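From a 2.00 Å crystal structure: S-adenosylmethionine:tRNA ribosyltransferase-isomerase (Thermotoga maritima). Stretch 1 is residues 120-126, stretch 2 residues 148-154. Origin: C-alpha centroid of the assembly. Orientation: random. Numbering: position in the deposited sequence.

Stretch 1 120-126: VIDEDLS
Stretch 2 (148-154) RLIFEKG

Stretch 1 is a tight turn leading into a strand, and stretch 2 is helical, continuing a helix that begins earlier in the chain. The turn rests on one side of the helix. The chain turns a corner at Ile121, where phi/psi is -100/-65. Asp122 is extended at -118/178. Glu123 (-60/-26) and Asp124 (-95/-3) then reverse the chain, and Leu125 returns to an extended form at -156/127. The carbonyl of Leu125 closes this turn. Leu125 O accepts from Ile121 N at 3.0 Å and from Asp122 N at 3.1 Å. A weak bond from Leu125 N to Asp122 O, 3.5 Å, spans the same loop.

Residues 148 to 152 keep regular helical angles, near -60/-45. Glu152 N bonds to Arg148 O at 2.9 Å, and Lys153 N bonds to Leu149 O at 2.8 Å. Lys153 has a psi of -20. Gly154 N donates to Phe151 O at 2.9 Å and weakly to Ile150 O at 3.1 Å.

The closest CA atoms across the contact are those of Leu125 and Ile150, 7.6 Å apart. The two stretches bury 271 Å² in all, counting both sides. Leu125, Lys153 and Leu149 cover the most surface.

Leu125 is the centre of the contact. It is buried, and its CA-to-CB bond points toward the helix. With chi1 t and chi2 p, Leu125 CD1 lies 4.1 Å from Leu149 CD2 and 4.2 Å from Ile150 CG1. Both are apolar van der Waals contacts. Leu125 CD2 lies 3.9 Å from Lys153 CG and also borders Ile150 CG1, at 4.3 Å.

The CA-to-CB bond of Lys153 points toward stretch 1, with chi1 off-well at -98° and chi2 p at 52°. Lys153 CG is 4.3 Å from Ile121 CG2, and Ile121 is m, p. Lys153 CD is 3.3 Å from Asp122 OD2, with Asp122 chi1 m at -82°. CE and NZ of Lys153 are not modelled, so the model cannot settle whether the ammonium pairs with this carboxylate.

The CA-to-CB bond of Leu149, one helical turn before Lys153, also points toward stretch 1. Its rotamer is t, p. Besides meeting Leu125, Leu149 CD2 lies 3.4 Å from Asp124 O, a close contact between a methyl and a backbone carbonyl. The CA-to-CB bond of Ile150 (m, t) points sideways, and the residue adds a smaller area.

No hydrogen bond crosses between the modelled atoms. Most of the contacts are between carbons, with two close approaches of carbon to oxygen, at Asp122 OD2 and Asp124 O.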

# COMPACT_ATOMS: atom_id res chain seq x y z
N VAL B 120 -17.07 38.25 -2.68
CA VAL B 120 -17.34 37.88 -4.05
C VAL B 120 -16.19 37.03 -4.56
O VAL B 120 -15.03 37.37 -4.37
CB VAL B 120 -17.56 39.14 -4.94
CG1 VAL B 120 -17.90 38.73 -6.36
CG2 VAL B 120 -18.66 40.03 -4.35
N ILE B 121 -16.53 35.89 -5.18
CA ILE B 121 -15.55 35.03 -5.85
C ILE B 121 -15.61 35.30 -7.37
O ILE B 121 -14.63 35.78 -7.94
CB ILE B 121 -15.83 33.55 -5.56
CG1 ILE B 121 -15.65 33.24 -4.06
CG2 ILE B 121 -14.92 32.65 -6.40
CD1 ILE B 121 -16.91 33.40 -3.23
N ASP B 122 -16.76 34.97 -7.98
CA ASP B 122 -17.08 35.25 -9.39
C ASP B 122 -18.28 36.18 -9.47
O ASP B 122 -18.89 36.53 -8.46
CB ASP B 122 -17.55 33.99 -10.12
CG ASP B 122 -16.46 33.13 -10.60
OD1 ASP B 122 -15.30 33.56 -10.59
OD2 ASP B 122 -16.69 31.97 -11.03
N GLU B 123 -18.62 36.54 -10.70
CA GLU B 123 -19.96 36.99 -11.07
C GLU B 123 -21.01 35.90 -10.77
O GLU B 123 -22.18 36.22 -10.58
CB GLU B 123 -20.01 37.32 -12.56
CG GLU B 123 -19.33 38.63 -12.92
N ASP B 124 -20.59 34.64 -10.75
CA ASP B 124 -21.47 33.51 -10.50
C ASP B 124 -21.51 33.03 -9.05
O ASP B 124 -22.21 32.07 -8.76
CB ASP B 124 -21.02 32.29 -11.33
CG ASP B 124 -20.82 32.61 -12.78
OD1 ASP B 124 -21.56 33.45 -13.33
OD2 ASP B 124 -19.92 32.06 -13.45
N LEU B 125 -20.71 33.61 -8.15
CA LEU B 125 -20.60 33.04 -6.79
C LEU B 125 -20.16 34.07 -5.77
O LEU B 125 -19.16 34.78 -5.96
CB LEU B 125 -19.65 31.85 -6.74
CG LEU B 125 -19.62 31.08 -5.40
CD1 LEU B 125 -20.95 30.37 -5.11
CD2 LEU B 125 -18.49 30.08 -5.38
N SER B 126 -20.94 34.17 -4.71
CA SER B 126 -20.64 35.06 -3.62
C SER B 126 -20.88 34.27 -2.33
O SER B 126 -21.25 33.09 -2.39
CB SER B 126 -21.53 36.29 -3.71
OG SER B 126 -21.06 37.29 -2.83
N ARG B 148 -21.90 22.00 -5.87
CA ARG B 148 -21.24 21.62 -7.12
C ARG B 148 -20.58 22.85 -7.76
O ARG B 148 -19.42 22.81 -8.17
CB ARG B 148 -22.24 20.97 -8.07
CG ARG B 148 -22.56 19.53 -7.67
N LEU B 149 -21.31 23.95 -7.78
CA LEU B 149 -20.74 25.21 -8.23
C LEU B 149 -19.52 25.59 -7.40
O LEU B 149 -18.46 25.94 -7.93
CB LEU B 149 -21.78 26.31 -8.17
CG LEU B 149 -21.30 27.70 -8.60
CD1 LEU B 149 -20.72 27.66 -10.00
CD2 LEU B 149 -22.44 28.71 -8.52
N ILE B 150 -19.67 25.52 -6.08
CA ILE B 150 -18.58 25.88 -5.17
C ILE B 150 -17.33 25.03 -5.48
O ILE B 150 -16.21 25.53 -5.55
CB ILE B 150 -19.02 25.70 -3.70
CG1 ILE B 150 -20.11 26.71 -3.30
CG2 ILE B 150 -17.82 25.83 -2.78
CD1 ILE B 150 -20.86 26.29 -2.04
N PHE B 151 -17.52 23.74 -5.64
CA PHE B 151 -16.38 22.87 -5.89
C PHE B 151 -15.76 23.19 -7.25
O PHE B 151 -14.52 23.26 -7.38
CB PHE B 151 -16.80 21.40 -5.85
CG PHE B 151 -17.30 20.91 -4.52
CD1 PHE B 151 -18.08 19.77 -4.46
CD2 PHE B 151 -17.01 21.57 -3.34
CE1 PHE B 151 -18.55 19.29 -3.25
CE2 PHE B 151 -17.49 21.09 -2.13
CZ PHE B 151 -18.25 19.96 -2.09
N GLU B 152 -16.62 23.42 -8.26
CA GLU B 152 -16.17 23.82 -9.59
C GLU B 152 -15.29 25.06 -9.50
O GLU B 152 -14.16 25.04 -9.97
CB GLU B 152 -17.36 24.10 -10.52
CG GLU B 152 -18.16 22.86 -10.89
N LYS B 153 -15.81 26.11 -8.88
CA LYS B 153 -15.04 27.33 -8.64
C LYS B 153 -13.71 27.12 -7.87
O LYS B 153 -12.84 27.98 -7.92
CB LYS B 153 -15.89 28.37 -7.90
CG LYS B 153 -16.56 29.45 -8.74
CD LYS B 153 -17.38 28.92 -9.91
N GLY B 154 -13.57 26.01 -7.14
CA GLY B 154 -12.35 25.74 -6.36
C GLY B 154 -11.67 24.43 -6.71
O GLY B 154 -10.95 24.35 -7.70